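Oxidized polyvinyl alcohol hydrolase (Sphingopyxis, PDB 3WLA) hydrolyses beta-diketones such as 4,6-nonanedione and cleaves oxidized polyvinyl alcohol in the second step of the polymer's degradation. Local coordinates at residues A[225-236]-A[267-278]. Sequence-based numbering, arbitrary orientation.
Sequences LPSKLDPMVVIT and YFSSISNVVHVA
Strands 232-236 and 274-278 run parallel, their axes 14° apart and 4.6 Å at the closest approach. Four backbone bonds alternate between them: Val275 N donates to Met232 O, Val234 N to Val275 O at 2.7 Å, Val277 N to Val234 O and Thr236 N to Val277 O. Beta-branched residues suit these extended strands; on one face Val233 meets Val275 and Ile235 meets Val277. On the other, Val234 CG1 lies 4.0 Å above one face of the Phe268 ring, whose opposite face receives Tyr267 CD2. His276, with CG anti to its backbone nitrogen (chi1 -177°), serves two partners: NE2 meets Thr236 OG1 at 2.7 Å, in the imidazole plane at its edge, and ND1 bonds Gly329 O. Before the strands, Asn273 ND2 grips Leu229 O at 2.6 Å, while its OD1 accepts from a water held by Leu229 N, so one amide serves both backbone groups. Tyrosine suits position 267: its ring packs on Leu225 and Leu229, and its hydroxyl extends to Pro226 O, 2.7 Å from Tyr267 OH. A phenylalanine in place of Tyr267 would probably leave Pro226 O without its donor from the ring, with only packing between the two residues. In this alpha/beta-hydrolase sheet, strand 232-238 lies between 181-185 and 274-280; helix 163-174 packs against Val234 and Phe268, helix 292-304 against Val233 and Ile235 across the sheet.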
ATOM      1  N   LEU A 225      -3.712  15.613  -8.012  1.00 31.47           N
ATOM      2  CA  LEU A 225      -2.761  14.519  -8.147  1.00 32.56           C
ATOM      3  C   LEU A 225      -1.549  14.996  -8.992  1.00 34.43           C
ATOM      4  O   LEU A 225      -1.696  15.798  -9.928  1.00 33.77           O
ATOM      5  CB  LEU A 225      -3.403  13.367  -8.895  1.00 30.85           C
ATOM      6  CG  LEU A 225      -4.499  12.588  -8.173  1.00 30.75           C
ATOM      7  CD1 LEU A 225      -5.033  11.522  -9.105  1.00 30.95           C
ATOM      8  CD2 LEU A 225      -3.933  11.983  -6.913  1.00 30.55           C
ATOM      9  N   PRO A 226      -0.359  14.472  -8.697  1.00 34.68           N
ATOM     10  CA  PRO A 226       0.865  14.826  -9.421  1.00 33.63           C
ATOM     11  C   PRO A 226       0.789  14.529 -10.932  1.00 35.28           C
ATOM     12  O   PRO A 226       0.254  13.488 -11.369  1.00 31.85           O
ATOM     13  CB  PRO A 226       1.935  13.962  -8.750  1.00 33.07           C
ATOM     14  CG  PRO A 226       1.443  13.813  -7.336  1.00 33.97           C
ATOM     15  CD  PRO A 226      -0.072  13.608  -7.529  1.00 34.45           C
ATOM     16  N   SER A 227       1.353  15.444 -11.727  1.00 34.82           N
ATOM     17  CA  SER A 227       1.394  15.232 -13.173  1.00 36.69           C
ATOM     18  C   SER A 227       2.660  14.409 -13.452  1.00 36.02           C
ATOM     19  O   SER A 227       2.865  13.902 -14.548  1.00 36.98           O
ATOM     20  CB  SER A 227       1.450  16.582 -13.900  1.00 38.24           C
ATOM     21  OG  SER A 227       2.413  17.406 -13.266  1.00 40.53           O
ATOM     22  N   LYS A 228       3.509  14.272 -12.441  1.00 36.05           N
ATOM     23  CA  LYS A 228       4.697  13.472 -12.582  1.00 36.91           C
ATOM     24  C   LYS A 228       5.153  12.835 -11.260  1.00 35.74           C
ATOM     25  O   LYS A 228       4.896  13.361 -10.157  1.00 34.32           O
ATOM     26  CB  LYS A 228       5.819  14.336 -13.131  1.00 41.68           C
ATOM     27  CG  LYS A 228       6.111  15.470 -12.242  1.00 44.59           C
ATOM     28  CD  LYS A 228       6.837  16.549 -13.012  1.00 49.45           C
ATOM     29  CE  LYS A 228       6.672  17.894 -12.288  1.00 52.18           C
ATOM     30  NZ  LYS A 228       5.238  18.422 -12.246  1.00 54.18           N
ATOM     31  N   LEU A 229       5.833  11.698 -11.377  1.00 34.73           N
ATOM     32  CA  LEU A 229       6.364  11.009 -10.196  1.00 33.71           C
ATOM     33  C   LEU A 229       7.744  10.452 -10.540  1.00 33.40           C
ATOM     34  O   LEU A 229       8.093  10.319 -11.720  1.00 33.33           O
ATOM     35  CB  LEU A 229       5.466   9.819  -9.792  1.00 31.52           C
ATOM     36  CG  LEU A 229       3.980  10.061  -9.504  1.00 32.35           C
ATOM     37  CD1 LEU A 229       3.305   8.681  -9.489  1.00 32.73           C
ATOM     38  CD2 LEU A 229       3.786  10.831  -8.171  1.00 29.70           C
ATOM     39  N   ASP A 230       8.497  10.118  -9.500  1.00 32.48           N
ATOM     40  CA  ASP A 230       9.808   9.500  -9.630  1.00 34.37           C
ATOM     41  C   ASP A 230       9.505   8.087 -10.210  1.00 35.41           C
ATOM     42  O   ASP A 230       8.388   7.588 -10.021  1.00 36.61           O
ATOM     43  CB  ASP A 230      10.405   9.373  -8.244  1.00 36.24           C
ATOM     44  CG  ASP A 230      11.917   9.533  -8.244  1.00 40.80           C
ATOM     45  OD1 ASP A 230      12.365  10.608  -8.699  1.00 40.74           O
ATOM     46  OD2 ASP A 230      12.643   8.590  -7.789  1.00 41.92           O
ATOM     47  N   PRO A 231      10.484   7.417 -10.877  1.00 34.13           N
ATOM     48  CA  PRO A 231      10.320   6.080 -11.482  1.00 32.56           C
ATOM     49  C   PRO A 231       9.929   4.998 -10.470  1.00 30.65           C
ATOM     50  O   PRO A 231      10.531   4.898  -9.377  1.00 27.33           O
ATOM     51  CB  PRO A 231      11.689   5.805 -12.103  1.00 32.37           C
ATOM     52  CG  PRO A 231      12.173   7.129 -12.405  1.00 33.71           C
ATOM     53  CD  PRO A 231      11.859   7.881 -11.121  1.00 34.69           C
ATOM     54  N   MET A 232       8.937   4.195 -10.855  1.00 28.63           N
ATOM     55  CA  MET A 232       8.419   3.117  -9.991  1.00 28.70           C
ATOM     56  C   MET A 232       7.731   2.034 -10.774  1.00 27.91           C
ATOM     57  O   MET A 232       7.388   2.220 -11.959  1.00 28.89           O
ATOM     58  CB  MET A 232       7.349   3.641  -8.999  1.00 26.30           C
ATOM     59  CG  MET A 232       7.796   4.551  -7.872  1.00 24.41           C
ATOM     60  SD  MET A 232       6.426   5.049  -6.786  1.00 26.94           S
ATOM     61  CE  MET A 232       5.238   5.935  -7.904  1.00 24.97           C
ATOM     62  N   VAL A 233       7.515   0.900 -10.092  1.00 25.97           N
ATOM     63  CA  VAL A 233       6.732  -0.211 -10.644  1.00 26.59           C
ATOM     64  C   VAL A 233       5.588  -0.437  -9.598  1.00 27.22           C
ATOM     65  O   VAL A 233       5.827  -0.503  -8.372  1.00 24.45           O
ATOM     66  CB  VAL A 233       7.582  -1.495 -10.848  1.00 25.52           C
ATOM     67  CG1 VAL A 233       8.315  -1.832  -9.648  1.00 27.42           C
ATOM     68  CG2 VAL A 233       6.715  -2.632 -11.280  1.00 26.33           C
ATOM     69  N   VAL A 234       4.357  -0.495 -10.078  1.00 24.48           N
ATOM     70  CA  VAL A 234       3.199  -0.662  -9.181  1.00 25.41           C
ATOM     71  C   VAL A 234       2.303  -1.804  -9.631  1.00 25.47           C
ATOM     72  O   VAL A 234       1.888  -1.867 -10.820  1.00 25.29           O
ATOM     73  CB  VAL A 234       2.397   0.652  -9.122  1.00 25.43           C
ATOM     74  CG1 VAL A 234       1.123   0.498  -8.189  1.00 27.50           C
ATOM     75  CG2 VAL A 234       3.306   1.775  -8.631  1.00 26.05           C
ATOM     76  N   ILE A 235       2.035  -2.739  -8.712  1.00 24.42           N
ATOM     77  CA  ILE A 235       1.164  -3.869  -9.005  1.00 24.37           C
ATOM     78  C   ILE A 235      -0.122  -3.664  -8.220  1.00 25.31           C
ATOM     79  O   ILE A 235      -0.122  -3.774  -6.989  1.00 26.03           O
ATOM     80  CB  ILE A 235       1.813  -5.211  -8.594  1.00 24.45           C
ATOM     81  CG1 ILE A 235       3.093  -5.442  -9.409  1.00 24.94           C
ATOM     82  CG2 ILE A 235       0.834  -6.339  -8.780  1.00 25.34           C
ATOM     83  CD1 ILE A 235       3.898  -6.588  -8.965  1.00 24.20           C
ATOM     84  N   THR A 236      -1.221  -3.358  -8.908  1.00 24.57           N
ATOM     85  CA  THR A 236      -2.513  -3.136  -8.234  1.00 25.22           C
ATOM     86  C   THR A 236      -3.228  -4.465  -8.283  1.00 26.15           C
ATOM     87  O   THR A 236      -3.244  -5.116  -9.333  1.00 25.95           O
ATOM     88  CB  THR A 236      -3.378  -2.076  -8.962  1.00 24.42           C
ATOM     89  OG1 THR A 236      -2.764  -0.804  -8.835  1.00 28.08           O
ATOM     90  CG2 THR A 236      -4.760  -1.976  -8.311  1.00 26.32           C
ATOM     91  N   TYR A 267      -4.626   6.144 -13.309  1.00 28.42           N
ATOM     92  CA  TYR A 267      -3.651   7.159 -12.954  1.00 27.60           C
ATOM     93  C   TYR A 267      -2.185   6.718 -13.131  1.00 27.62           C
ATOM     94  O   TYR A 267      -1.401   7.394 -13.820  1.00 25.65           O
ATOM     95  CB  TYR A 267      -3.850   7.600 -11.501  1.00 26.97           C
ATOM     96  CG  TYR A 267      -2.767   8.530 -11.067  1.00 28.00           C
ATOM     97  CD1 TYR A 267      -2.827   9.889 -11.381  1.00 27.34           C
ATOM     98  CD2 TYR A 267      -1.622   8.046 -10.424  1.00 28.48           C
ATOM     99  CE1 TYR A 267      -1.755  10.765 -11.067  1.00 30.78           C
ATOM    100  CE2 TYR A 267      -0.530   8.902 -10.102  1.00 30.32           C
ATOM    101  CZ  TYR A 267      -0.606  10.262 -10.426  1.00 30.93           C
ATOM    102  OH  TYR A 267       0.446  11.100 -10.098  1.00 31.81           O
ATOM    103  N   PHE A 268      -1.801   5.605 -12.492  1.00 26.20           N
ATOM    104  CA  PHE A 268      -0.433   5.110 -12.597  1.00 27.23           C
ATOM    105  C   PHE A 268      -0.062   4.702 -14.043  1.00 28.32           C
ATOM    106  O   PHE A 268       1.100   4.812 -14.480  1.00 28.40           O
ATOM    107  CB  PHE A 268      -0.249   3.916 -11.673  1.00 27.37           C
ATOM    108  CG  PHE A 268      -0.219   4.280 -10.228  1.00 28.91           C
ATOM    109  CD1 PHE A 268       0.748   5.149  -9.738  1.00 26.77           C
ATOM    110  CD2 PHE A 268      -1.133   3.706  -9.340  1.00 29.44           C
ATOM    111  CE1 PHE A 268       0.839   5.447  -8.391  1.00 27.79           C
ATOM    112  CE2 PHE A 268      -1.059   4.001  -7.964  1.00 28.72           C
ATOM    113  CZ  PHE A 268      -0.064   4.873  -7.489  1.00 30.47           C
ATOM    114  N   SER A 269      -1.050   4.216 -14.786  1.00 29.88           N
ATOM    115  CA  SER A 269      -0.782   3.837 -16.161  1.00 31.49           C
ATOM    116  C   SER A 269      -0.560   5.095 -17.013  1.00 32.22           C
ATOM    117  O   SER A 269      -0.034   5.002 -18.116  1.00 33.55           O
ATOM    118  CB  SER A 269      -1.965   3.048 -16.741  1.00 31.65           C
ATOM    119  OG  SER A 269      -2.002   1.722 -16.227  1.00 34.19           O
ATOM    120  N   SER A 270      -1.010   6.247 -16.521  1.00 32.41           N
ATOM    121  CA  SER A 270      -0.886   7.473 -17.275  1.00 34.32           C
ATOM    122  C   SER A 270       0.415   8.195 -17.016  1.00 36.12           C
ATOM    123  O   SER A 270       0.691   9.195 -17.700  1.00 35.98           O
ATOM    124  CB  SER A 270      -2.017   8.423 -16.963  1.00 33.28           C
ATOM    125  OG  SER A 270      -1.797   9.047 -15.714  1.00 32.28           O
ATOM    126  N   ILE A 271       1.202   7.716 -16.045  1.00 34.65           N
ATOM    127  CA  ILE A 271       2.469   8.339 -15.720  1.00 35.53           C
ATOM    128  C   ILE A 271       3.549   7.544 -16.462  1.00 36.71           C
ATOM    129  O   ILE A 271       3.865   6.402 -16.121  1.00 34.37           O
ATOM    130  CB  ILE A 271       2.725   8.321 -14.209  1.00 36.05           C
ATOM    131  CG1 ILE A 271       1.567   9.006 -13.460  1.00 36.23           C
ATOM    132  CG2 ILE A 271       4.055   8.964 -13.907  1.00 34.33           C
ATOM    133  CD1 ILE A 271       1.410  10.532 -13.654  1.00 38.89           C
ATOM    134  N   SER A 272       4.109   8.163 -17.500  1.00 37.35           N
ATOM    135  CA  SER A 272       5.081   7.493 -18.342  1.00 38.63           C
ATOM    136  C   SER A 272       6.267   6.808 -17.708  1.00 37.88           C
ATOM    137  O   SER A 272       6.643   5.751 -18.191  1.00 38.31           O
ATOM    138  CB  SER A 272       5.607   8.431 -19.460  1.00 40.24           C
ATOM    139  OG  SER A 272       5.775   9.774 -19.017  1.00 40.48           O
ATOM    140  N   ASN A 273       6.857   7.375 -16.656  1.00 36.96           N
ATOM    141  CA  ASN A 273       8.029   6.723 -16.072  1.00 36.20           C
ATOM    142  C   ASN A 273       7.673   5.700 -14.987  1.00 35.95           C
ATOM    143  O   ASN A 273       8.564   5.178 -14.307  1.00 36.26           O
ATOM    144  CB  ASN A 273       9.047   7.757 -15.559  1.00 36.40           C
ATOM    145  CG  ASN A 273       8.535   8.546 -14.380  1.00 36.98           C
ATOM    146  OD1 ASN A 273       7.316   8.765 -14.247  1.00 37.24           O
ATOM    147  ND2 ASN A 273       9.456   9.012 -13.524  1.00 35.80           N
ATOM    148  N   VAL A 274       6.373   5.411 -14.849  1.00 34.78           N
ATOM    149  CA  VAL A 274       5.899   4.399 -13.889  1.00 34.37           C
ATOM    150  C   VAL A 274       5.307   3.168 -14.622  1.00 33.75           C
ATOM    151  O   VAL A 274       4.463   3.299 -15.509  1.00 36.48           O
ATOM    152  CB  VAL A 274       4.818   4.968 -12.924  1.00 33.58           C
ATOM    153  CG1 VAL A 274       4.177   3.813 -12.127  1.00 34.56           C
ATOM    154  CG2 VAL A 274       5.427   5.957 -11.938  1.00 32.69           C
ATOM    155  N   VAL A 275       5.783   1.981 -14.296  1.00 30.17           N
ATOM    156  CA  VAL A 275       5.238   0.778 -14.872  1.00 28.89           C
ATOM    157  C   VAL A 275       4.084   0.357 -13.919  1.00 30.24           C
ATOM    158  O   VAL A 275       4.252   0.324 -12.672  1.00 28.23           O
ATOM    159  CB  VAL A 275       6.309  -0.338 -14.930  1.00 30.03           C
ATOM    160  CG1 VAL A 275       5.680  -1.693 -15.181  1.00 29.83           C
ATOM    161  CG2 VAL A 275       7.286  -0.038 -16.038  1.00 31.75           C
ATOM    162  N   HIS A 276       2.907   0.114 -14.492  1.00 28.51           N
ATOM    163  CA  HIS A 276       1.743  -0.332 -13.710  1.00 28.95           C
ATOM    164  C   HIS A 276       1.336  -1.690 -14.204  1.00 27.79           C
ATOM    165  O   HIS A 276       1.324  -1.940 -15.418  1.00 29.26           O
ATOM    166  CB  HIS A 276       0.549   0.652 -13.842  1.00 30.02           C
ATOM    167  CG  HIS A 276      -0.626   0.250 -12.999  1.00 28.93           C
ATOM    168  ND1 HIS A 276      -1.640  -0.552 -13.479  1.00 26.64           N
ATOM    169  CD2 HIS A 276      -0.839   0.367 -11.662  1.00 26.59           C
ATOM    170  CE1 HIS A 276      -2.418  -0.924 -12.467  1.00 29.11           C
ATOM    171  NE2 HIS A 276      -1.946  -0.385 -11.354  1.00 25.12           N
ATOM    172  N   VAL A 277       1.043  -2.595 -13.269  1.00 27.54           N
ATOM    173  CA  VAL A 277       0.608  -3.938 -13.582  1.00 26.02           C
ATOM    174  C   VAL A 277      -0.761  -4.111 -12.903  1.00 27.34           C
ATOM    175  O   VAL A 277      -0.920  -3.853 -11.688  1.00 24.04           O
ATOM    176  CB  VAL A 277       1.601  -5.018 -13.068  1.00 27.47           C
ATOM    177  CG1 VAL A 277       1.054  -6.445 -13.353  1.00 27.86           C
ATOM    178  CG2 VAL A 277       2.947  -4.873 -13.751  1.00 29.00           C
ATOM    179  N   ALA A 278      -1.755  -4.490 -13.702  1.00 25.84           N
ATOM    180  CA  ALA A 278      -3.116  -4.691 -13.214  1.00 27.38           C
ATOM    181  C   ALA A 278      -3.379  -6.179 -13.073  1.00 28.61           C
ATOM    182  O   ALA A 278      -3.476  -6.889 -14.073  1.00 28.54           O
ATOM    183  CB  ALA A 278      -4.135  -4.072 -14.152  1.00 26.88           C
TER
HETATM  184  O   HOH W   1       6.538  11.280 -14.247  1.00 32.29           O